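Local coordinates for protein CcbJ (Streptomyces caelestis, PDB 4HGZ) that probably transfers a methyl group from S-adenosyl-L-methionine to a nitrogen atom of its substrate, at residues F141-Q146 with I150-Q155; H211-V214 with G220-L223; R227-Y232 with D237-V242; R250-E255 with A261-H266. All blocks are in the same frame, centred on the assembly; numbering follows the deposited sequence.

Contact 1: F141-Q146 with I150-Q155; sequences FCLLGQ and IDCMRQ
I150 meets Q146 one helical turn further on, and its N sits 2.9 Å from Q146 O in a bond that is almost perfectly straight at hydrogen (179°). The I150 side chain leans over the same oxygen: with CG1 placed beside its own backbone N (chi1 -63°), CG1 comes within 3.2 Å of Q146 O, and CD1 reaches on toward Q146 CG at 4.3 Å. The amide of Q146 is occupied elsewhere, its NE2 bonding E235 OE2 and A234 O of the second subunit. D151 is paired along the helix with R154, through a salt bridge whose hydrogen bond is weak. C152 brings the second half of the contact. Its CB packs 3.5 Å from L143 CD1, and SG flanks the same methyl at 3.9 Å, so one leucine branch covers both atoms of the cysteine side chain. The C152 side chain also lies about 4 Å from that of F120, which binds S-adenosyl-L-homocysteine in another structure of this protein, and Q155 NE2 bonds F120 O. With G145 at the N-cap position, the contact forms the start of helix 146-159, placed beside residues of the cofactor site in a Rossmann-like methyltransferase domain.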
loop_
_atom_site.group_PDB
_atom_site.type_symbol
_atom_site.label_atom_id
_atom_site.label_comp_id
_atom_site.label_asym_id
_atom_site.label_seq_id
_atom_site.Cartn_x
_atom_site.Cartn_y
_atom_site.Cartn_z
ATOM N N PHE C 141 22.816 17.311 4.286
ATOM C CA PHE C 141 21.531 17.524 3.603
ATOM C C PHE C 141 20.753 18.690 4.198
ATOM O O PHE C 141 19.597 18.917 3.844
ATOM C CB PHE C 141 20.672 16.257 3.611
ATOM C CG PHE C 141 21.210 15.143 2.745
ATOM C CD1 PHE C 141 22.209 15.380 1.811
ATOM C CD2 PHE C 141 20.694 13.858 2.843
ATOM C CE1 PHE C 141 22.697 14.343 1.003
ATOM C CE2 PHE C 141 21.177 12.816 2.037
ATOM C CZ PHE C 141 22.174 13.059 1.116
ATOM N N CYS C 142 21.381 19.413 5.117
ATOM C CA CYS C 142 20.784 20.618 5.704
ATOM C C CYS C 142 20.961 21.802 4.769
ATOM O O CYS C 142 20.236 22.784 4.854
ATOM C CB CYS C 142 21.427 20.936 7.061
ATOM S SG CYS C 142 20.867 19.814 8.380
ATOM N N LEU C 143 21.943 21.698 3.879
ATOM C CA LEU C 143 22.143 22.683 2.837
ATOM C C LEU C 143 21.083 22.453 1.762
ATOM O O LEU C 143 20.999 21.375 1.176
ATOM C CB LEU C 143 23.549 22.534 2.275
ATOM C CG LEU C 143 24.604 22.760 3.364
ATOM C CD1 LEU C 143 25.996 22.369 2.913
ATOM C CD2 LEU C 143 24.568 24.209 3.796
ATOM N N LEU C 144 20.260 23.462 1.508
ATOM C CA LEU C 144 19.043 23.240 0.737
ATOM C C LEU C 144 19.198 23.294 -0.782
ATOM O O LEU C 144 18.327 23.779 -1.479
ATOM C CB LEU C 144 17.925 24.166 1.213
ATOM C CG LEU C 144 17.606 23.973 2.698
ATOM C CD1 LEU C 144 16.393 24.798 3.134
ATOM C CD2 LEU C 144 17.377 22.495 2.969
ATOM N N GLY C 145 20.293 22.755 -1.295
ATOM C CA GLY C 145 20.429 22.597 -2.730
ATOM C C GLY C 145 21.685 21.851 -3.131
ATOM O O GLY C 145 22.677 21.809 -2.398
ATOM N N GLN C 146 21.643 21.269 -4.320
ATOM C CA GLN C 146 22.771 20.512 -4.834
ATOM C C GLN C 146 24.057 21.348 -4.940
ATOM O O GLN C 146 25.140 20.864 -4.629
ATOM C CB GLN C 146 22.411 19.918 -6.196
ATOM C CG GLN C 146 23.419 18.926 -6.724
ATOM C CD GLN C 146 23.051 18.455 -8.102
ATOM O OE1 GLN C 146 23.160 19.197 -9.077
ATOM N NE2 GLN C 146 22.598 17.215 -8.194
ATOM N N ILE C 150 27.614 20.502 -3.123
ATOM C CA ILE C 150 28.882 20.426 -3.827
ATOM C C ILE C 150 29.913 21.404 -3.232
ATOM O O ILE C 150 31.012 21.003 -2.860
ATOM C CB ILE C 150 28.689 20.705 -5.312
ATOM C CG1 ILE C 150 27.789 19.630 -5.921
ATOM C CG2 ILE C 150 30.032 20.781 -6.016
ATOM C CD1 ILE C 150 27.572 19.794 -7.406
ATOM N N ASP C 151 29.550 22.679 -3.114
ATOM C CA ASP C 151 30.469 23.663 -2.532
ATOM C C ASP C 151 30.981 23.178 -1.189
ATOM O O ASP C 151 32.174 23.253 -0.906
ATOM C CB ASP C 151 29.794 25.019 -2.349
ATOM C CG ASP C 151 29.522 25.715 -3.665
ATOM O OD1 ASP C 151 29.981 25.205 -4.707
ATOM O OD2 ASP C 151 28.855 26.777 -3.661
ATOM N N CYS C 152 30.074 22.681 -0.356
ATOM C CA CYS C 152 30.465 22.221 0.958
ATOM C C CYS C 152 31.488 21.088 0.846
ATOM O O CYS C 152 32.545 21.113 1.494
ATOM C CB CYS C 152 29.251 21.765 1.748
ATOM S SG CYS C 152 29.666 21.105 3.367
ATOM N N MET C 153 31.186 20.101 0.011
ATOM C CA MET C 153 32.114 18.988 -0.171
ATOM C C MET C 153 33.476 19.525 -0.576
ATOM O O MET C 153 34.514 19.042 -0.107
ATOM C CB MET C 153 31.586 17.992 -1.215
ATOM C CG MET C 153 30.170 17.481 -0.907
ATOM S SD MET C 153 29.542 16.279 -2.094
ATOM C CE MET C 153 30.198 14.794 -1.360
ATOM N N ARG C 154 33.465 20.550 -1.426
ATOM C CA ARG C 154 34.701 21.141 -1.918
ATOM C C ARG C 154 35.512 21.849 -0.828
ATOM O O ARG C 154 36.720 21.654 -0.739
ATOM C CB ARG C 154 34.434 22.057 -3.106
ATOM C CG ARG C 154 35.690 22.709 -3.681
ATOM C CD ARG C 154 35.476 23.108 -5.142
ATOM N NE ARG C 154 34.176 23.749 -5.353
ATOM C CZ ARG C 154 33.390 23.528 -6.405
ATOM N NH1 ARG C 154 33.753 22.668 -7.355
ATOM N NH2 ARG C 154 32.227 24.160 -6.503
ATOM N N GLN C 155 34.864 22.647 0.014
ATOM C CA GLN C 155 35.585 23.273 1.125
ATOM C C GLN C 155 36.207 22.214 2.010
ATOM O O GLN C 155 37.305 22.392 2.536
ATOM C CB GLN C 155 34.661 24.109 1.992
ATOM C CG GLN C 155 33.948 25.235 1.301
ATOM C CD GLN C 155 33.043 25.962 2.265
ATOM O OE1 GLN C 155 31.855 26.150 2.004
ATOM N NE2 GLN C 155 33.593 26.347 3.407
#

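Contact 2: H211-V214 with G220-L223; sequences HHIV and GIRL
V214 and R222 form a hydrogen-bonded pair of an antiparallel beta hairpin made by strands 207-216 and 221-229, whose short segments run at 164° to each other. V214 N donates to R222 O at 2.9 Å, and R222 N returns the bond to V214 O at the same distance of 2.9 Å. Each of these oxygens also receives a CA-H contact from a neighbouring residue: I213 CA approaches R222 O at 3.4 Å, and I221 CA approaches V214 O at 3.3 Å. I213 and L223 are the adjoining non-hydrogen-bonded pair, and their peptide groups look elsewhere. I213 bonds L196 on strand 193-202, while L223 N is taken by E217 OE1 of the third subunit, a side-chain acceptor from a neighbouring chain that satisfies this N-H. H212 O is met by L223 CA at 3.5 Å, and the H212 backbone pairs with F224. The H212 side chain is satisfied through NE2, which bonds H195 ND1. The R222 chain bends at chi2 and chi3, leading its guanidinium away from V214 toward a long, weak ion pair with E217 of the third subunit. On the opposite face I213 and L223 lie side by side, and L223 CD2 is 3.9 Å from I213 CG1. Beyond them the H211 ring, swung beside its backbone N (chi1 -79°), presents its edge to L223: CB stands in the ring plane, 3.4 Å from ND1.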
loop_
_atom_site.group_PDB
_atom_site.type_symbol
_atom_site.label_atom_id
_atom_site.label_comp_id
_atom_site.label_asym_id
_atom_site.label_seq_id
_atom_site.Cartn_x
_atom_site.Cartn_y
_atom_site.Cartn_z
ATOM N N HIS C 211 7.922 19.003 10.723
ATOM C CA HIS C 211 7.918 19.398 12.118
ATOM C C HIS C 211 8.014 18.154 12.978
ATOM O O HIS C 211 7.260 17.193 12.789
ATOM C CB HIS C 211 6.616 20.094 12.476
ATOM C CG HIS C 211 6.554 21.517 12.040
ATOM N ND1 HIS C 211 6.442 22.560 12.933
ATOM C CD2 HIS C 211 6.588 22.074 10.810
ATOM C CE1 HIS C 211 6.406 23.699 12.269
ATOM N NE2 HIS C 211 6.492 23.433 10.980
ATOM N N HIS C 212 8.937 18.165 13.926
ATOM C CA HIS C 212 8.871 17.203 15.002
ATOM C C HIS C 212 7.911 17.810 16.016
ATOM O O HIS C 212 8.105 18.940 16.450
ATOM C CB HIS C 212 10.254 16.965 15.610
ATOM C CG HIS C 212 10.256 15.960 16.723
ATOM N ND1 HIS C 212 10.546 14.626 16.525
ATOM C CD2 HIS C 212 9.992 16.095 18.047
ATOM C CE1 HIS C 212 10.459 13.983 17.677
ATOM N NE2 HIS C 212 10.126 14.851 18.617
ATOM N N ILE C 213 6.864 17.069 16.367
ATOM C CA ILE C 213 5.828 17.541 17.291
ATOM C C ILE C 213 5.857 16.798 18.626
ATOM O O ILE C 213 5.951 15.572 18.658
ATOM C CB ILE C 213 4.436 17.326 16.685
ATOM C CG1 ILE C 213 4.384 17.920 15.280
ATOM C CG2 ILE C 213 3.366 17.919 17.578
ATOM C CD1 ILE C 213 3.134 17.542 14.519
ATOM N N VAL C 214 5.763 17.538 19.720
ATOM C CA VAL C 214 5.653 16.942 21.054
ATOM C C VAL C 214 4.351 17.415 21.704
ATOM O O VAL C 214 4.145 18.618 21.883
ATOM C CB VAL C 214 6.846 17.350 21.961
ATOM C CG1 VAL C 214 6.839 16.560 23.243
ATOM C CG2 VAL C 214 8.165 17.139 21.250
ATOM N N GLY C 220 0.467 21.082 26.596
ATOM C CA GLY C 220 1.589 21.723 25.920
ATOM C C GLY C 220 1.817 21.166 24.517
ATOM O O GLY C 220 1.552 19.991 24.240
ATOM N N ILE C 221 2.311 22.016 23.623
ATOM C CA ILE C 221 2.678 21.590 22.282
ATOM C C ILE C 221 4.006 22.221 21.853
ATOM O O ILE C 221 4.173 23.434 21.919
ATOM C CB ILE C 221 1.608 21.982 21.255
ATOM C CG1 ILE C 221 0.257 21.373 21.623
ATOM C CG2 ILE C 221 2.044 21.565 19.857
ATOM C CD1 ILE C 221 -0.879 21.819 20.705
ATOM N N ARG C 222 4.945 21.401 21.403
ATOM C CA ARG C 222 6.215 21.923 20.921
ATOM C C ARG C 222 6.464 21.475 19.494
ATOM O O ARG C 222 6.401 20.288 19.182
ATOM C CB ARG C 222 7.354 21.473 21.822
ATOM C CG ARG C 222 7.127 21.816 23.295
ATOM C CD ARG C 222 7.461 23.263 23.605
ATOM N NE ARG C 222 8.891 23.437 23.835
ATOM C CZ ARG C 222 9.724 24.049 22.998
ATOM N NH1 ARG C 222 9.276 24.569 21.862
ATOM N NH2 ARG C 222 11.010 24.149 23.306
ATOM N N LEU C 223 6.734 22.438 18.623
ATOM C CA LEU C 223 7.026 22.149 17.228
ATOM C C LEU C 223 8.506 22.398 16.937
ATOM O O LEU C 223 9.057 23.425 17.312
ATOM C CB LEU C 223 6.164 23.026 16.328
ATOM C CG LEU C 223 4.661 23.011 16.600
ATOM C CD1 LEU C 223 3.964 24.020 15.695
ATOM C CD2 LEU C 223 4.102 21.612 16.390
#

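Contact 3: R227-Y232 with D237-V242; sequences RLRYAY and DLMANV
The R229 guanidinium is the flat group that meets M239: its NH2 lies 4.1 Å from M239 SD, with the sulfur coming in at a slant to the guanidinium plane. The two tyrosine rings pack elsewhere. The Y230 ring packs on F141 and P173, while the Y232 ring is stacked on Y232 of the second subunit. The motif is a strand-loop-helix connection, in which strand 221-229 leaves its sheet and turns into helix 233-242. Y232 is the N-cap, and its N bonds E235 OE1, the side-chain-to-backbone half of a capping box. The other carboxylate oxygen of E235 forms a salt bridge with R229 NH2, so a single acid holds both the helix start and the arginine that ends the strand. R229 gets there by a folded chain. CG is anti to the backbone N (chi1 -165°), and further bends at chi2 and chi3 bring the guanidinium round toward the helix, where it slides past M239 running in the opposite direction. A charged group is thus buried beside a thioether sulfur, and E235 probably offsets most of its charge. From the loop, A231 CB touches the same sulfur at 4.1 Å. M239 also packs on I150 of helix 146-159 and on L238 of the second subunit. Its final bend (chi3 59°) brings the methyl back beside the arginine, leaving M239 CE 4.2 Å from R229 NH2.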
loop_
_atom_site.group_PDB
_atom_site.type_symbol
_atom_site.label_atom_id
_atom_site.label_comp_id
_atom_site.label_asym_id
_atom_site.label_seq_id
_atom_site.Cartn_x
_atom_site.Cartn_y
_atom_site.Cartn_z
ATOM N N ARG C 227 14.327 20.993 7.593
ATOM C CA ARG C 227 14.266 20.875 6.150
ATOM C C ARG C 227 15.520 20.180 5.678
ATOM O O ARG C 227 16.601 20.501 6.135
ATOM C CB ARG C 227 14.207 22.254 5.485
ATOM C CG ARG C 227 12.966 23.073 5.791
ATOM C CD ARG C 227 12.948 24.375 4.993
ATOM N NE ARG C 227 11.696 25.108 5.183
ATOM C CZ ARG C 227 10.679 25.106 4.321
ATOM N NH1 ARG C 227 10.757 24.415 3.189
ATOM N NH2 ARG C 227 9.579 25.799 4.590
ATOM N N LEU C 228 15.367 19.226 4.765
ATOM C CA LEU C 228 16.506 18.564 4.146
ATOM C C LEU C 228 16.387 18.659 2.631
ATOM O O LEU C 228 15.288 18.726 2.093
ATOM C CB LEU C 228 16.548 17.079 4.538
ATOM C CG LEU C 228 16.544 16.743 6.025
ATOM C CD1 LEU C 228 16.305 15.266 6.219
ATOM C CD2 LEU C 228 17.839 17.176 6.702
ATOM N N ARG C 229 17.519 18.673 1.945
ATOM C CA ARG C 229 17.523 18.283 0.549
ATOM C C ARG C 229 18.418 17.080 0.465
ATOM O O ARG C 229 19.611 17.188 0.743
ATOM C CB ARG C 229 18.049 19.361 -0.421
ATOM C CG ARG C 229 17.645 18.976 -1.841
ATOM C CD ARG C 229 18.646 19.294 -2.931
ATOM N NE ARG C 229 19.802 18.405 -2.993
ATOM C CZ ARG C 229 20.160 17.709 -4.070
ATOM N NH1 ARG C 229 19.438 17.762 -5.183
ATOM N NH2 ARG C 229 21.247 16.956 -4.032
ATOM N N TYR C 230 17.857 15.934 0.085
ATOM C CA TYR C 230 18.667 14.717 0.052
ATOM C C TYR C 230 19.235 14.468 -1.334
ATOM O O TYR C 230 18.798 15.066 -2.316
ATOM C CB TYR C 230 17.869 13.503 0.531
ATOM C CG TYR C 230 16.598 13.254 -0.239
ATOM C CD1 TYR C 230 16.617 12.588 -1.456
ATOM C CD2 TYR C 230 15.377 13.682 0.251
ATOM C CE1 TYR C 230 15.452 12.362 -2.166
ATOM C CE2 TYR C 230 14.202 13.460 -0.457
ATOM C CZ TYR C 230 14.253 12.801 -1.662
ATOM O OH TYR C 230 13.096 12.573 -2.354
ATOM N N ALA C 231 20.228 13.593 -1.408
ATOM C CA ALA C 231 20.751 13.174 -2.695
ATOM C C ALA C 231 20.708 11.659 -2.775
ATOM O O ALA C 231 20.809 10.966 -1.760
ATOM C CB ALA C 231 22.158 13.650 -2.865
ATOM N N TYR C 232 20.557 11.137 -3.980
ATOM C CA TYR C 232 20.698 9.720 -4.161
ATOM C C TYR C 232 22.182 9.397 -4.224
ATOM O O TYR C 232 22.976 10.216 -4.685
ATOM C CB TYR C 232 20.012 9.297 -5.434
ATOM C CG TYR C 232 18.512 9.254 -5.332
ATOM C CD1 TYR C 232 17.856 8.088 -4.950
ATOM C CD2 TYR C 232 17.749 10.362 -5.643
ATOM C CE1 TYR C 232 16.489 8.037 -4.876
ATOM C CE2 TYR C 232 16.382 10.316 -5.580
ATOM C CZ TYR C 232 15.762 9.155 -5.201
ATOM O OH TYR C 232 14.408 9.116 -5.132
ATOM N N ASP C 237 27.692 10.717 -5.342
ATOM C CA ASP C 237 29.028 10.348 -5.810
ATOM C C ASP C 237 29.500 11.246 -6.957
ATOM O O ASP C 237 30.694 11.537 -7.088
ATOM C CB ASP C 237 29.057 8.879 -6.251
ATOM C CG ASP C 237 28.903 7.909 -5.082
ATOM O OD1 ASP C 237 28.981 8.337 -3.898
ATOM O OD2 ASP C 237 28.702 6.707 -5.354
ATOM N N LEU C 238 28.564 11.684 -7.794
ATOM C CA LEU C 238 28.929 12.541 -8.910
ATOM C C LEU C 238 29.238 13.946 -8.381
ATOM O O LEU C 238 30.180 14.605 -8.828
ATOM C CB LEU C 238 27.817 12.561 -9.961
ATOM C CG LEU C 238 28.117 13.393 -11.202
ATOM C CD1 LEU C 238 29.452 12.960 -11.781
ATOM C CD2 LEU C 238 27.002 13.282 -12.224
ATOM N N MET C 239 28.451 14.387 -7.408
ATOM C CA MET C 239 28.715 15.640 -6.733
ATOM C C MET C 239 30.125 15.615 -6.154
ATOM O O MET C 239 30.910 16.546 -6.359
ATOM C CB MET C 239 27.691 15.868 -5.632
ATOM C CG MET C 239 26.305 16.084 -6.161
ATOM S SD MET C 239 25.017 15.778 -4.943
ATOM C CE MET C 239 25.451 16.955 -3.660
ATOM N N ALA C 240 30.448 14.538 -5.445
ATOM C CA ALA C 240 31.782 14.379 -4.889
ATOM C C ALA C 240 32.854 14.513 -5.976
ATOM O O ALA C 240 33.853 15.206 -5.787
ATOM C CB ALA C 240 31.904 13.047 -4.180
ATOM N N ASN C 241 32.658 13.850 -7.113
ATOM C CA ASN C 241 33.633 13.983 -8.193
ATOM C C ASN C 241 33.793 15.449 -8.577
ATOM O O ASN C 241 34.902 15.973 -8.602
ATOM C CB ASN C 241 33.268 13.136 -9.419
ATOM C CG ASN C 241 33.186 11.651 -9.103
ATOM O OD1 ASN C 241 33.594 11.215 -8.022
ATOM N ND2 ASN C 241 32.652 10.862 -10.048
ATOM N N VAL C 242 32.683 16.114 -8.868
ATOM C CA VAL C 242 32.744 17.520 -9.213
ATOM C C VAL C 242 33.533 18.300 -8.153
ATOM O O VAL C 242 34.366 19.128 -8.489
ATOM C CB VAL C 242 31.333 18.117 -9.411
ATOM C CG1 VAL C 242 31.402 19.629 -9.544
ATOM C CG2 VAL C 242 30.698 17.523 -10.642
#

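Contact 4: R250-E255 with A261-H266; sequences RHADFE and ASSRYH
R250 and H266 set their flat groups almost perpendicular, with guanidinium and imidazole planes 88° apart. H266 ND1 lies near the guanidinium plane, at its edge, 3.7 Å from R250 NH1, and the same NH1 is equally close to H266 CE1. The aliphatic part of the arginine takes part as well: its chain bends at chi3, and R250 CD passes 3.9 Å from both H266 CB and ND1. H266 can receive it because its CG occupies the crowded position between backbone N and carbonyl carbon (chi1 65°), which stands the ring up beside the arginine. Polar partners lie outside the two segments: ND1 and NH1 both make weak hydrogen bonds to S268 OG, and R250 NH2 is held in a salt bridge by D237. The two residues belong to strands 245-251 and 265-272, the antiparallel hairpin at the margin of the seven-stranded sheet, whose order 3-2-1-4-5-7-6 is the signature of class I methyltransferases. Near the end of the hairpin the strands part. H266 CA still approaches H251 O at 3.2 Å, but A252 O and Y265 O are two acceptors facing each other, and a water enters between the strands, accepting from Y265 N at 2.8 Å and donating to A252 O. The last side-chain touch is A252 CB against S263 OG at 3.5 Å, the hydroxyl being bonded to D260 N. Past it, D253 OD1 accepts from E255 N at 3.0 Å, an Asx turn in which the donor stands above the carboxylate plane.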
loop_
_atom_site.group_PDB
_atom_site.type_symbol
_atom_site.label_atom_id
_atom_site.label_comp_id
_atom_site.label_asym_id
_atom_site.label_seq_id
_atom_site.Cartn_x
_atom_site.Cartn_y
_atom_site.Cartn_z
ATOM N N ARG C 250 31.533 2.578 1.208
ATOM C CA ARG C 250 30.192 2.887 1.665
ATOM C C ARG C 250 29.657 1.762 2.532
ATOM O O ARG C 250 29.721 0.594 2.150
ATOM C CB ARG C 250 29.244 3.106 0.490
ATOM C CG ARG C 250 28.203 4.151 0.807
ATOM C CD ARG C 250 27.038 4.140 -0.139
ATOM N NE ARG C 250 27.433 4.413 -1.511
ATOM C CZ ARG C 250 27.743 5.614 -1.975
ATOM N NH1 ARG C 250 27.728 6.664 -1.174
ATOM N NH2 ARG C 250 28.085 5.760 -3.245
ATOM N N HIS C 251 29.124 2.118 3.694
ATOM C CA HIS C 251 28.486 1.151 4.580
ATOM C C HIS C 251 27.064 1.608 4.888
ATOM O O HIS C 251 26.643 2.692 4.480
ATOM C CB HIS C 251 29.267 1.023 5.890
ATOM C CG HIS C 251 30.748 1.011 5.712
ATOM N ND1 HIS C 251 31.472 -0.154 5.594
ATOM C CD2 HIS C 251 31.645 2.022 5.646
ATOM C CE1 HIS C 251 32.753 0.137 5.453
ATOM N NE2 HIS C 251 32.885 1.452 5.483
ATOM N N ALA C 252 26.335 0.783 5.623
ATOM C CA ALA C 252 24.977 1.108 6.020
ATOM C C ALA C 252 24.997 1.947 7.278
ATOM O O ALA C 252 24.014 2.594 7.618
ATOM C CB ALA C 252 24.184 -0.176 6.276
ATOM N N ASP C 253 26.112 1.912 7.988
ATOM C CA ASP C 253 26.149 2.488 9.317
ATOM C C ASP C 253 27.580 2.482 9.847
ATOM O O ASP C 253 28.483 1.962 9.192
ATOM C CB ASP C 253 25.228 1.700 10.234
ATOM C CG ASP C 253 25.774 0.320 10.553
ATOM O OD1 ASP C 253 26.938 0.038 10.183
ATOM O OD2 ASP C 253 25.041 -0.477 11.178
ATOM N N PHE C 254 27.801 3.049 11.026
ATOM C CA PHE C 254 29.186 3.230 11.465
ATOM C C PHE C 254 29.891 1.958 11.913
ATOM O O PHE C 254 31.073 1.992 12.236
ATOM C CB PHE C 254 29.308 4.322 12.531
ATOM C CG PHE C 254 29.195 5.706 11.982
ATOM C CD1 PHE C 254 30.112 6.170 11.052
ATOM C CD2 PHE C 254 28.158 6.539 12.373
ATOM C CE1 PHE C 254 30.003 7.452 10.528
ATOM C CE2 PHE C 254 28.043 7.814 11.854
ATOM C CZ PHE C 254 28.971 8.275 10.935
ATOM N N GLU C 255 29.176 0.839 11.953
ATOM C CA GLU C 255 29.825 -0.420 12.319
ATOM C C GLU C 255 30.150 -1.226 11.067
ATOM O O GLU C 255 30.516 -2.385 11.138
ATOM C CB GLU C 255 28.976 -1.232 13.294
ATOM C CG GLU C 255 28.461 -0.436 14.488
ATOM C CD GLU C 255 27.885 -1.327 15.572
ATOM O OE1 GLU C 255 28.667 -2.065 16.204
ATOM O OE2 GLU C 255 26.656 -1.296 15.794
ATOM N N ALA C 261 20.086 -1.923 -0.814
ATOM C CA ALA C 261 18.896 -1.180 -1.179
ATOM C C ALA C 261 17.984 -0.887 0.004
ATOM O O ALA C 261 17.293 0.133 0.013
ATOM C CB ALA C 261 18.131 -1.917 -2.278
ATOM N N SER C 262 17.970 -1.771 0.998
ATOM C CA SER C 262 17.058 -1.585 2.123
ATOM C C SER C 262 17.658 -0.787 3.281
ATOM O O SER C 262 16.998 -0.566 4.295
ATOM C CB SER C 262 16.545 -2.927 2.629
ATOM O OG SER C 262 17.564 -3.603 3.329
ATOM N N SER C 263 18.900 -0.340 3.131
ATOM C CA SER C 263 19.550 0.392 4.200
ATOM C C SER C 263 18.909 1.758 4.342
ATOM O O SER C 263 18.797 2.506 3.367
ATOM C CB SER C 263 21.044 0.543 3.918
ATOM O OG SER C 263 21.706 -0.711 3.871
ATOM N N ARG C 264 18.489 2.095 5.555
ATOM C CA ARG C 264 17.866 3.391 5.782
ATOM C C ARG C 264 18.879 4.533 5.629
ATOM O O ARG C 264 18.537 5.630 5.173
ATOM C CB ARG C 264 17.154 3.422 7.136
ATOM C CG ARG C 264 15.795 2.693 7.139
ATOM C CD ARG C 264 15.203 2.560 8.542
ATOM N NE ARG C 264 15.459 3.735 9.383
ATOM C CZ ARG C 264 14.742 4.859 9.358
ATOM N NH1 ARG C 264 13.711 4.974 8.520
ATOM N NH2 ARG C 264 15.059 5.869 10.171
ATOM N N TYR C 265 20.132 4.259 5.967
ATOM C CA TYR C 265 21.183 5.271 5.847
ATOM C C TYR C 265 22.384 4.728 5.116
ATOM O O TYR C 265 22.483 3.532 4.864
ATOM C CB TYR C 265 21.624 5.761 7.235
ATOM C CG TYR C 265 20.616 6.681 7.849
ATOM C CD1 TYR C 265 20.725 8.062 7.693
ATOM C CD2 TYR C 265 19.530 6.180 8.557
ATOM C CE1 TYR C 265 19.789 8.921 8.245
ATOM C CE2 TYR C 265 18.578 7.037 9.106
ATOM C CZ TYR C 265 18.719 8.403 8.943
ATOM O OH TYR C 265 17.792 9.256 9.483
ATOM N N HIS C 266 23.309 5.612 4.779
ATOM C CA HIS C 266 24.634 5.156 4.437
ATOM C C HIS C 266 25.691 6.037 5.080
ATOM O O HIS C 266 25.427 7.168 5.472
ATOM C CB HIS C 266 24.836 5.070 2.935
ATOM C CG HIS C 266 24.778 6.392 2.237
ATOM N ND1 HIS C 266 25.896 7.167 2.020
ATOM C CD2 HIS C 266 23.741 7.055 1.673
ATOM C CE1 HIS C 266 25.546 8.264 1.374
ATOM N NE2 HIS C 266 24.245 8.218 1.147
HETATM O O HOH W 1 21.533 2.208 7.266
#

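Overall arrangement
Contacts 1 and 3 form one unit, their centres about 8 Å apart: F141 O and R229 N are probably hydrogen-bonded at 2.8 Å, E235 serves both Q146 and R229, and both contacts reach the second subunit. Contact 3 passes on to contact 4, centres about 16 Å away, through the D237-R250 salt bridge. Contact 2 stands apart, about 28 to 29 Å from the other centres, yet strand 221-229 runs from it straight into contact 3. Contacts 1 and 4 both come near residues of the S-adenosyl-L-homocysteine site, which is empty in this chain: between side chains, C152 lies about 4 Å from F120, L143 about 6 Å from N119 and Y265 about 9 Å from R75.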